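Local coordinates for molybdenum ABC transporter, periplasmic molybdenum-binding protein (Vibrio cholerae, PDB 4RXL) that binds tungstate in this crystal and probably captures molybdate or tungstate in the periplasm for uptake by an ABC transporter, at residues Val87-Thr92 / Asp179-Val184; Lys77-Ala82 / Tyr197-Leu202. One frame throughout, in Å; residues are numbered along the deposited sequence.

Contact 1: residues Val87-Thr92 / Asp179-Val184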
ATOM      1  N   VAL A  87      -5.680   7.992   3.596  1.00 15.77           N
ATOM      2  CA  VAL A  87      -6.022   9.385   3.395  1.00 15.93           C
ATOM      3  C   VAL A  87      -6.792   9.637   2.109  1.00 17.09           C
ATOM      4  O   VAL A  87      -6.776   8.847   1.159  1.00 17.33           O
ATOM      5  CB  VAL A  87      -4.770  10.281   3.432  1.00 20.85           C
ATOM      6  CG1 VAL A  87      -4.091  10.162   4.796  1.00 18.06           C
ATOM      7  CG2 VAL A  87      -3.794   9.932   2.323  1.00 19.87           C
ATOM      8  N   LEU A  88      -7.496  10.762   2.148  1.00 18.57           N
ATOM      9  CA  LEU A  88      -8.197  11.300   1.018  1.00 18.15           C
ATOM     10  C   LEU A  88      -7.334  12.429   0.498  1.00 18.70           C
ATOM     11  O   LEU A  88      -6.986  13.367   1.239  1.00 20.53           O
ATOM     12  CB  LEU A  88      -9.556  11.820   1.454  1.00 19.79           C
ATOM     13  CG  LEU A  88     -10.472  12.374   0.354  1.00 22.30           C
ATOM     14  CD1 LEU A  88     -10.855  11.289  -0.650  1.00 20.96           C
ATOM     15  CD2 LEU A  88     -11.685  12.955   1.029  1.00 21.73           C
ATOM     16  N   ILE A  89      -7.007  12.353  -0.784  1.00 20.01           N
ATOM     17  CA  ILE A  89      -6.189  13.367  -1.451  1.00 21.86           C
ATOM     18  C   ILE A  89      -6.900  14.053  -2.614  1.00 25.90           C
ATOM     19  O   ILE A  89      -7.858  13.531  -3.172  1.00 23.61           O
ATOM     20  CB  ILE A  89      -4.842  12.790  -1.949  1.00 22.50           C
ATOM     21  CG1 ILE A  89      -5.026  11.579  -2.871  1.00 20.08           C
ATOM     22  CG2 ILE A  89      -3.972  12.319  -0.801  1.00 19.95           C
ATOM     23  CD1 ILE A  89      -3.818  11.305  -3.730  1.00 19.35           C
ATOM     24  N   ARG A  90      -6.375  15.224  -2.957  1.00 23.88           N
ATOM     25  CA  ARG A  90      -6.814  16.036  -4.089  1.00 25.39           C
ATOM     26  C   ARG A  90      -5.548  16.497  -4.820  1.00 25.29           C
ATOM     27  O   ARG A  90      -4.468  16.503  -4.217  1.00 27.50           O
ATOM     28  CB  ARG A  90      -7.575  17.282  -3.584  1.00 26.66           C
ATOM     29  CG  ARG A  90      -6.718  18.255  -2.784  1.00 31.65           C
ATOM     30  CD  ARG A  90      -7.482  19.519  -2.441  1.00 37.86           C
ATOM     31  NE  ARG A  90      -6.710  20.459  -1.621  1.00 40.55           N
ATOM     32  CZ  ARG A  90      -5.832  21.355  -2.082  1.00 49.65           C
ATOM     33  NH1 ARG A  90      -5.558  21.452  -3.379  1.00 38.77           N
ATOM     34  NH2 ARG A  90      -5.217  22.169  -1.229  1.00 43.77           N
ATOM     35  N   PRO A  91      -5.665  16.898  -6.105  1.00 28.10           N
ATOM     36  CA  PRO A  91      -4.520  17.523  -6.765  1.00 31.20           C
ATOM     37  C   PRO A  91      -4.267  18.871  -6.122  1.00 34.06           C
ATOM     38  O   PRO A  91      -5.232  19.574  -5.811  1.00 34.83           O
ATOM     39  CB  PRO A  91      -4.964  17.692  -8.224  1.00 35.12           C
ATOM     40  CG  PRO A  91      -6.271  16.998  -8.354  1.00 30.78           C
ATOM     41  CD  PRO A  91      -6.835  16.792  -6.981  1.00 29.03           C
ATOM     42  N   THR A  92      -2.999  19.217  -5.923  1.00 33.75           N
ATOM     43  CA  THR A  92      -2.643  20.423  -5.190  1.00 33.83           C
ATOM     44  C   THR A  92      -3.190  21.657  -5.896  1.00 40.76           C
ATOM     45  O   THR A  92      -3.615  22.615  -5.249  1.00 42.72           O
ATOM     46  CB  THR A  92      -1.115  20.556  -5.015  1.00 46.22           C
ATOM     47  OG1 THR A  92      -0.623  19.467  -4.230  1.00 44.26           O
ATOM     48  CG2 THR A  92      -0.752  21.861  -4.311  1.00 43.14           C
ATOM     49  N   ASP A 179       4.417  16.002  -4.182  1.00 52.87           N
ATOM     50  CA  ASP A 179       4.104  17.436  -4.049  1.00 56.16           C
ATOM     51  C   ASP A 179       2.916  17.839  -4.932  1.00 48.76           C
ATOM     52  O   ASP A 179       2.309  18.895  -4.735  1.00 43.23           O
ATOM     53  CB  ASP A 179       5.324  18.299  -4.390  1.00 77.52           C
ATOM     54  CG  ASP A 179       6.414  18.212  -3.336  1.00 91.66           C
ATOM     55  OD1 ASP A 179       6.512  17.169  -2.654  1.00135.07           O
ATOM     56  OD2 ASP A 179       7.177  19.189  -3.189  1.00118.99           O
ATOM     57  N   LYS A 180       2.590  16.985  -5.898  1.00 37.70           N
ATOM     58  CA  LYS A 180       1.462  17.206  -6.794  1.00 38.88           C
ATOM     59  C   LYS A 180       0.094  16.976  -6.122  1.00 27.33           C
ATOM     60  O   LYS A 180      -0.938  17.332  -6.686  1.00 37.59           O
ATOM     61  CB  LYS A 180       1.587  16.296  -8.021  1.00 45.09           C
ATOM     62  CG  LYS A 180       2.856  16.475  -8.851  1.00 51.08           C
ATOM     63  CD  LYS A 180       2.825  17.745  -9.680  1.00 89.40           C
ATOM     64  CE  LYS A 180       1.973  17.587 -10.928  1.00 91.11           C
ATOM     65  NZ  LYS A 180       1.798  18.898 -11.610  1.00 68.13           N
ATOM     66  N   VAL A 181       0.073  16.354  -4.939  1.00 32.12           N
ATOM     67  CA  VAL A 181      -1.190  16.149  -4.220  1.00 29.15           C
ATOM     68  C   VAL A 181      -1.149  16.706  -2.807  1.00 34.89           C
ATOM     69  O   VAL A 181      -0.087  16.874  -2.215  1.00 33.78           O
ATOM     70  CB  VAL A 181      -1.605  14.659  -4.153  1.00 28.97           C
ATOM     71  CG1 VAL A 181      -1.563  14.050  -5.543  1.00 29.98           C
ATOM     72  CG2 VAL A 181      -0.712  13.885  -3.196  1.00 24.22           C
ATOM     73  N   THR A 182      -2.340  16.978  -2.290  1.00 31.67           N
ATOM     74  CA  THR A 182      -2.524  17.463  -0.938  1.00 29.89           C
ATOM     75  C   THR A 182      -3.530  16.578  -0.212  1.00 27.51           C
ATOM     76  O   THR A 182      -4.516  16.127  -0.799  1.00 30.44           O
ATOM     77  CB  THR A 182      -3.037  18.915  -0.968  1.00 34.57           C
ATOM     78  OG1 THR A 182      -2.117  19.728  -1.707  1.00 38.76           O
ATOM     79  CG2 THR A 182      -3.199  19.478   0.446  1.00 37.26           C
ATOM     80  N   ILE A 183      -3.292  16.364   1.077  1.00 25.25           N
ATOM     81  CA  ILE A 183      -4.228  15.621   1.915  1.00 24.48           C
ATOM     82  C   ILE A 183      -5.446  16.482   2.284  1.00 25.45           C
ATOM     83  O   ILE A 183      -5.311  17.601   2.782  1.00 29.24           O
ATOM     84  CB  ILE A 183      -3.526  15.064   3.166  1.00 26.32           C
ATOM     85  CG1 ILE A 183      -2.420  14.091   2.752  1.00 24.08           C
ATOM     86  CG2 ILE A 183      -4.521  14.355   4.070  1.00 29.45           C
ATOM     87  CD1 ILE A 183      -1.564  13.620   3.893  1.00 29.58           C
ATOM     88  N   VAL A 184      -6.630  15.957   1.993  1.00 25.28           N
ATOM     89  CA  VAL A 184      -7.860  16.606   2.364  1.00 27.16           C
ATOM     90  C   VAL A 184      -8.205  16.220   3.803  1.00 25.83           C
ATOM     91  O   VAL A 184      -8.505  17.073   4.628  1.00 28.26           O
ATOM     92  CB  VAL A 184      -8.996  16.261   1.393  1.00 24.80           C
ATOM     93  CG1 VAL A 184     -10.285  16.944   1.828  1.00 28.14           C
ATOM     94  CG2 VAL A 184      -8.627  16.702  -0.016  1.00 29.98           C
TER

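Contact 2: residues Lys77-Ala82 / Tyr197-Leu202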
ATOM      1  N   LYS A  77       7.379 -17.899   9.193  1.00 26.47           N
ATOM      2  CA  LYS A  77       8.259 -17.089   8.348  1.00 27.13           C
ATOM      3  C   LYS A  77       7.588 -15.821   7.826  1.00 24.97           C
ATOM      4  O   LYS A  77       8.028 -15.258   6.810  1.00 23.09           O
ATOM      5  CB  LYS A  77       8.760 -17.953   7.185  1.00 27.51           C
ATOM      6  CG  LYS A  77       9.619 -19.126   7.634  1.00 27.55           C
ATOM      7  CD  LYS A  77      11.051 -18.699   7.899  1.00 35.27           C
ATOM      8  CE  LYS A  77      11.810 -19.654   8.795  1.00 57.48           C
ATOM      9  NZ  LYS A  77      13.056 -18.988   9.270  1.00 50.46           N
ATOM     10  N   VAL A  78       6.526 -15.382   8.496  1.00 22.88           N
ATOM     11  CA  VAL A  78       5.872 -14.131   8.202  1.00 23.05           C
ATOM     12  C   VAL A  78       5.982 -13.263   9.435  1.00 24.71           C
ATOM     13  O   VAL A  78       5.687 -13.713  10.533  1.00 26.66           O
ATOM     14  CB  VAL A  78       4.386 -14.332   7.852  1.00 22.41           C
ATOM     15  CG1 VAL A  78       3.735 -13.019   7.457  1.00 26.53           C
ATOM     16  CG2 VAL A  78       4.234 -15.383   6.768  1.00 28.76           C
ATOM     17  N   VAL A  79       6.435 -12.029   9.268  1.00 21.87           N
ATOM     18  CA  VAL A  79       6.558 -11.100  10.410  1.00 24.83           C
ATOM     19  C   VAL A  79       5.992  -9.764   9.975  1.00 22.88           C
ATOM     20  O   VAL A  79       6.011  -9.447   8.806  1.00 21.50           O
ATOM     21  CB  VAL A  79       8.016 -10.939  10.897  1.00 29.19           C
ATOM     22  CG1 VAL A  79       8.621 -12.298  11.214  1.00 43.30           C
ATOM     23  CG2 VAL A  79       8.869 -10.201   9.874  1.00 30.32           C
ATOM     24  N   THR A  80       5.444  -8.967  10.878  1.00 25.68           N
ATOM     25  CA  THR A  80       4.896  -7.672  10.468  1.00 22.70           C
ATOM     26  C   THR A  80       6.009  -6.631  10.476  1.00 22.97           C
ATOM     27  O   THR A  80       6.788  -6.509  11.424  1.00 25.92           O
ATOM     28  CB  THR A  80       3.745  -7.213  11.370  1.00 30.43           C
ATOM     29  OG1 THR A  80       2.820  -8.288  11.519  1.00 32.80           O
ATOM     30  CG2 THR A  80       3.031  -6.036  10.764  1.00 30.15           C
ATOM     31  N   LEU A  81       6.079  -5.894   9.389  1.00 18.15           N
ATOM     32  CA  LEU A  81       7.148  -4.952   9.142  1.00 20.23           C
ATOM     33  C   LEU A  81       6.797  -3.489   9.513  1.00 22.25           C
ATOM     34  O   LEU A  81       7.642  -2.723   9.973  1.00 25.18           O
ATOM     35  CB  LEU A  81       7.482  -5.042   7.664  1.00 23.56           C
ATOM     36  CG  LEU A  81       8.708  -4.310   7.173  1.00 27.23           C
ATOM     37  CD1 LEU A  81       9.928  -4.784   7.936  1.00 32.74           C
ATOM     38  CD2 LEU A  81       8.841  -4.586   5.701  1.00 24.61           C
ATOM     39  N   ALA A  82       5.560  -3.085   9.265  1.00 18.95           N
ATOM     40  CA  ALA A  82       5.206  -1.675   9.306  1.00 17.20           C
ATOM     41  C   ALA A  82       3.691  -1.518   9.305  1.00 18.47           C
ATOM     42  O   ALA A  82       2.957  -2.457   8.999  1.00 17.63           O
ATOM     43  CB  ALA A  82       5.786  -0.995   8.073  1.00 21.02           C
ATOM     44  N   TYR A 197       1.731  -4.332   7.124  1.00 15.25           N
ATOM     45  CA  TYR A 197       2.543  -4.916   6.067  1.00 16.33           C
ATOM     46  C   TYR A 197       3.326  -6.123   6.538  1.00 15.29           C
ATOM     47  O   TYR A 197       4.347  -5.969   7.185  1.00 19.36           O
ATOM     48  CB  TYR A 197       3.583  -3.893   5.568  1.00 15.31           C
ATOM     49  CG  TYR A 197       3.010  -2.728   4.828  1.00 14.19           C
ATOM     50  CD1 TYR A 197       2.418  -1.709   5.501  1.00 18.28           C
ATOM     51  CD2 TYR A 197       3.095  -2.624   3.416  1.00 15.49           C
ATOM     52  CE1 TYR A 197       1.862  -0.627   4.823  1.00 16.73           C
ATOM     53  CE2 TYR A 197       2.581  -1.539   2.746  1.00 13.15           C
ATOM     54  CZ  TYR A 197       1.979  -0.524   3.454  1.00 15.33           C
ATOM     55  OH  TYR A 197       1.429   0.566   2.803  1.00 18.14           O
ATOM     56  N   PRO A 198       2.857  -7.318   6.238  1.00 16.12           N
ATOM     57  CA  PRO A 198       3.691  -8.474   6.531  1.00 17.10           C
ATOM     58  C   PRO A 198       4.840  -8.654   5.547  1.00 18.17           C
ATOM     59  O   PRO A 198       4.734  -8.336   4.373  1.00 18.86           O
ATOM     60  CB  PRO A 198       2.729  -9.652   6.405  1.00 19.98           C
ATOM     61  CG  PRO A 198       1.666  -9.178   5.497  1.00 24.78           C
ATOM     62  CD  PRO A 198       1.544  -7.686   5.689  1.00 15.47           C
ATOM     63  N   LEU A 199       5.916  -9.246   6.045  1.00 17.95           N
ATOM     64  CA  LEU A 199       7.054  -9.645   5.258  1.00 20.92           C
ATOM     65  C   LEU A 199       7.092 -11.156   5.331  1.00 18.62           C
ATOM     66  O   LEU A 199       7.222 -11.726   6.433  1.00 20.87           O
ATOM     67  CB  LEU A 199       8.316  -9.037   5.842  1.00 20.00           C
ATOM     68  CG  LEU A 199       9.674  -9.600   5.435  1.00 21.38           C
ATOM     69  CD1 LEU A 199       9.953  -9.322   3.963  1.00 23.11           C
ATOM     70  CD2 LEU A 199      10.751  -9.019   6.330  1.00 20.70           C
ATOM     71  N   ALA A 200       6.967 -11.802   4.175  1.00 17.97           N
ATOM     72  CA  ALA A 200       6.982 -13.261   4.087  1.00 21.98           C
ATOM     73  C   ALA A 200       8.289 -13.755   3.478  1.00 21.26           C
ATOM     74  O   ALA A 200       8.717 -13.264   2.426  1.00 19.81           O
ATOM     75  CB  ALA A 200       5.798 -13.726   3.262  1.00 21.14           C
ATOM     76  N   GLN A 201       8.910 -14.741   4.103  1.00 21.47           N
ATOM     77  CA  GLN A 201      10.128 -15.305   3.602  1.00 23.10           C
ATOM     78  C   GLN A 201       9.732 -16.609   2.895  1.00 22.14           C
ATOM     79  O   GLN A 201       9.234 -17.533   3.549  1.00 25.47           O
ATOM     80  CB  GLN A 201      11.081 -15.567   4.779  1.00 26.18           C
ATOM     81  CG  GLN A 201      12.495 -15.919   4.381  1.00 31.30           C
ATOM     82  CD  GLN A 201      13.365 -16.280   5.585  1.00 31.46           C
ATOM     83  OE1 GLN A 201      13.277 -15.636   6.630  1.00 31.91           O
ATOM     84  NE2 GLN A 201      14.192 -17.319   5.442  1.00 37.80           N
ATOM     85  N   LEU A 202       9.951 -16.711   1.589  1.00 23.36           N
ATOM     86  CA  LEU A 202       9.417 -17.813   0.795  1.00 26.42           C
ATOM     87  C   LEU A 202      10.347 -19.035   0.694  1.00 29.19           C
ATOM     88  O   LEU A 202       9.984 -20.066   0.123  1.00 33.73           O
ATOM     89  CB  LEU A 202       9.035 -17.291  -0.596  1.00 27.16           C
ATOM     90  CG  LEU A 202       7.809 -16.377  -0.578  1.00 36.31           C
ATOM     91  CD1 LEU A 202       8.040 -15.128  -1.388  1.00 29.05           C
ATOM     92  CD2 LEU A 202       6.596 -17.137  -1.098  1.00 67.15           C
TER
HETATM   93  O   HOH W   1       9.730 -13.188   7.623  1.00 35.99           O
HETATM   94  O   HOH W   2      14.585 -16.075   9.001  1.00 39.40           O

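Contact 1: residues Val87-Thr92 / Asp179-Val184
An antiparallel β-strand pair in the ModA-type periplasmic binding fold joins the end of strand 78-91 to the start of strand 181-186. R90 and T182 form the hydrogen-bonded pair: R90 N donates to T182 O, and T182 N returns a nearly straight bond to R90 O (169°). I89-I183 and P91-V181 are non-hydrogen-bonded pairs on either side. Further bonds run from V184 N to L88 O at 2.7 Å and, past the strand end, from T92 N to K180 O, the donor above the carbonyl plane.

R90 and T182 lie side by side on one face. R90 CG takes the crowded position between backbone N and carbonyl carbon (chi1 65°) and the chain runs extended to NE, so T182 CB lies over the centre of one guanidinium face, 3.8 Å from the plane. R90 NH1 donates to T92 O at 2.9 Å; the oxygen is in the guanidinium plane, but NH1 stands above the T92 carbonyl plane. Weak bonds to P91 O and Q94 O likewise turn NH1 back onto carbonyls at and just past the strand end. The V184 side chain crosses that of R90 at about a right angle, its CG2 3.7 Å from R90 CG.

I89 and I183 share the other face, where L157 and V160 of helix 153-161 and A175 of helix 172-177 pack on I89; V181, diverging from P91, crosses I89 obliquely, I89 CD1 4.0 Å from V181 CG1. The T92 and T182 side chains cross at about a right angle, and their OG1 atoms share a 2.9 Å hydrogen bond in which either could donate.

Contact 2: residues Lys77-Ala82 / Tyr197-Leu202
With chi1 at -69°, Y197 carries CG beside its backbone N, while Q201 sets CG anti to its N (chi1 -169°) and runs extended alongside K77, whose chain bends at chi2 (-81°). These residues mark the two ends of an antiparallel pairing between strands 78-91 and 195-201. V79 and L199 form a hydrogen-bonded pair: V79 N donates to L199 O, and L199 N to V79 O at 2.8 Å. Q201 N bonds to K77 O, L81 N to Y197 O and Y197 N to A82 O; the last two make a classic beta bulge, L81 and A82 facing Y197.

Side chains alternate between the faces along V78-T80 and P198-A200. V78 CG1 lies beside the P198 ring, 3.7 Å from CB, with A200 on the same face; V79 CG2 runs alongside L199 CD2 on the other. L215 of helix 206-215 backs the second face, touching L81 and L199.

At the ligand-facing end, A82 O lies in the plane of the Y197 ring at its edge, 3.6 Å from CD1. Y197 OH bonds to S13 OG and N84 ND2, and the ring meets F229 edge-to-face. At the other end one water donates to K77 O and L199 O; a second donates to Q201 OE1 at 2.7 Å and accepts a weak bond from K77 NZ. Q201 NE2 turns to N203 O.

The nearest Y197 side-chain atom is about 5 Å from the tungstate, which places Y197 in the second shell behind S13, consistent with its hydroxyl holding S13, a pocket residue predicted to bind molybdate, beside the ion.

Both contacts use strand 78-91, interrupted by a bulge or short loop, contact 2 near its start and contact 1 near its end, and both belong to the same mixed sheet. Their centres are about 30 Å apart, on opposite sides of the centre of the chain, and their nearest atoms are about 10 Å apart. Along the chain the order is 77-82, 87-92, 179-184, 197-202, so the pairing of contact 1 is enclosed by that of contact 2. Strands 181-186 and 195-201 are consecutive, and each pairs antiparallel with a different part of strand 78-91. That strand thus ties together the two halves of the binding protein, whose tungstate pocket lies between them, as in other periplasmic binding proteins.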